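Protein F2 like fibronectin-binding protein (Streptococcus pneumoniae, PDB 5A0N) is a surface adhesin whose N-terminal thioester domain carries an internal thioester that probably mediates covalent attachment to the host. Local coordinates at residues A[40-44]-A[45-49]. Numbering follows the deposited sequence.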
loop_
_atom_site.group_PDB
_atom_site.type_symbol
_atom_site.label_atom_id
_atom_site.label_comp_id
_atom_site.label_asym_id
_atom_site.label_seq_id
_atom_site.Cartn_x
_atom_site.Cartn_y
_atom_site.Cartn_z
ATOM N N THR A 40 5.478 -5.705 -1.595
ATOM C CA THR A 40 5.209 -7.138 -1.496
ATOM C C THR A 40 5.609 -7.659 -0.132
ATOM O O THR A 40 6.696 -7.336 0.368
ATOM C CB THR A 40 5.986 -7.896 -2.584
ATOM O OG1 THR A 40 5.560 -7.414 -3.867
ATOM C CG2 THR A 40 5.830 -9.389 -2.510
ATOM N N VAL A 41 4.769 -8.515 0.453
ATOM C CA VAL A 41 5.023 -9.083 1.767
ATOM C C VAL A 41 5.321 -10.565 1.565
ATOM O O VAL A 41 4.637 -11.251 0.780
ATOM C CB VAL A 41 3.836 -8.863 2.725
ATOM C CG1 VAL A 41 4.188 -9.376 4.095
ATOM C CG2 VAL A 41 3.460 -7.376 2.772
ATOM N N ILE A 42 6.357 -11.034 2.267
ATOM C CA ILE A 42 6.855 -12.402 2.175
ATOM C C ILE A 42 6.924 -13.045 3.562
ATOM O O ILE A 42 7.111 -12.372 4.563
ATOM C CB ILE A 42 8.213 -12.453 1.447
ATOM C CG1 ILE A 42 9.302 -11.696 2.236
ATOM C CG2 ILE A 42 8.113 -11.950 0.016
ATOM C CD1 ILE A 42 10.713 -11.966 1.708
ATOM N N THR A 43 6.841 -14.369 3.580
ATOM C CA THR A 43 7.017 -15.112 4.805
ATOM C C THR A 43 8.474 -15.005 5.265
ATOM O O THR A 43 9.411 -14.980 4.452
ATOM C CB THR A 43 6.651 -16.576 4.636
ATOM O OG1 THR A 43 7.542 -17.139 3.664
ATOM C CG2 THR A 43 5.191 -16.737 4.205
ATOM N N SER A 44 8.669 -14.965 6.576
ATOM C CA SER A 44 10.035 -14.844 7.137
ATOM C C SER A 44 10.835 -16.109 6.949
ATOM O O SER A 44 12.059 -16.034 6.947
ATOM C CB SER A 44 10.003 -14.504 8.614
ATOM O OG SER A 44 9.420 -15.558 9.334
ATOM N N ASP A 45 10.176 -17.254 6.786
ATOM C CA ASP A 45 10.871 -18.519 6.724
ATOM C C ASP A 45 11.199 -18.939 5.290
ATOM O O ASP A 45 12.361 -19.122 4.905
ATOM C CB ASP A 45 10.119 -19.616 7.497
ATOM C CG ASP A 45 8.607 -19.685 7.254
ATOM O OD1 ASP A 45 8.048 -19.069 6.345
ATOM O OD2 ASP A 45 7.946 -20.411 8.038
ATOM N N THR A 46 10.175 -19.073 4.464
ATOM C CA THR A 46 10.336 -19.537 3.114
ATOM C C THR A 46 10.490 -18.427 2.076
ATOM O O THR A 46 10.767 -18.707 0.914
ATOM C CB THR A 46 9.159 -20.415 2.711
ATOM O OG1 THR A 46 7.958 -19.664 2.840
ATOM C CG2 THR A 46 9.077 -21.680 3.558
ATOM N N HIS A 47 10.216 -17.185 2.456
ATOM C CA HIS A 47 10.297 -16.035 1.548
ATOM C C HIS A 47 9.295 -16.170 0.401
ATOM O O HIS A 47 9.546 -15.736 -0.732
ATOM C CB HIS A 47 11.711 -15.757 1.012
ATOM C CG HIS A 47 12.750 -15.618 2.075
ATOM N ND1 HIS A 47 14.082 -15.448 1.778
ATOM C CD2 HIS A 47 12.657 -15.587 3.426
ATOM C CE1 HIS A 47 14.768 -15.350 2.895
ATOM N NE2 HIS A 47 13.934 -15.433 3.909
ATOM N N GLU A 48 8.175 -16.835 0.700
ATOM C CA GLU A 48 7.009 -16.995 -0.212
ATOM C C GLU A 48 6.180 -15.711 -0.089
ATOM O O GLU A 48 5.930 -15.267 1.035
ATOM C CB GLU A 48 6.103 -18.180 0.245
ATOM C CG GLU A 48 6.584 -19.602 -0.040
ATOM C CD GLU A 48 5.713 -20.647 0.653
ATOM O OE1 GLU A 48 4.471 -20.505 0.637
ATOM O OE2 GLU A 48 6.246 -21.615 1.217
ATOM N N ASN A 49 5.715 -15.139 -1.191
ATOM C CA ASN A 49 4.794 -14.031 -1.002
ATOM C C ASN A 49 3.599 -14.486 -0.205
ATOM O O ASN A 49 2.999 -15.523 -0.474
ATOM C CB ASN A 49 4.224 -13.504 -2.287
ATOM C CG ASN A 49 5.207 -12.770 -3.116
ATOM O OD1 ASN A 49 6.405 -12.653 -2.790
ATOM N ND2 ASN A 49 4.696 -12.244 -4.227
HETATM O O HOH W 1 15.091 -15.354 6.580
#
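A beta-hairpin turn joins strands 41-43 and 49-51, and T43 and E48 close it: T43 N donates to E48 O at 2.8 Å, nearly straight at 160°. The T43 hydroxyl reaches into the loop, since chi1 of 62° tucks OG1 over the backbone, flanked by its own N and C. There OG1 accepts E48 N at 3.0 Å and lies 2.7 Å from OG1 of T46. A short beta-branched threonine suits this place, offering a hydroxyl to the turn while its CG2 packs against E48 O. The short carboxylate of D45 can serve two backbone amides: OD1 takes T46 N at 2.8 Å, on the anti side and somewhat out of the carboxylate plane, and OD2 accepts G15 N. H47 takes a left-handed backbone conformation at the end of the turn, and its N makes a weak bond to T43 O. Its ring suits the spot by turning an edge to S44 O, where one in-plane water bridges NE2 and that carbonyl; F66 meets the ring edge-to-face. Further back, I42 and N49 form an antiparallel non-hydrogen-bonded pair, and Y20 on strand 19-21 flanks I42, as expected of a hairpin within a three-stranded antiparallel sheet.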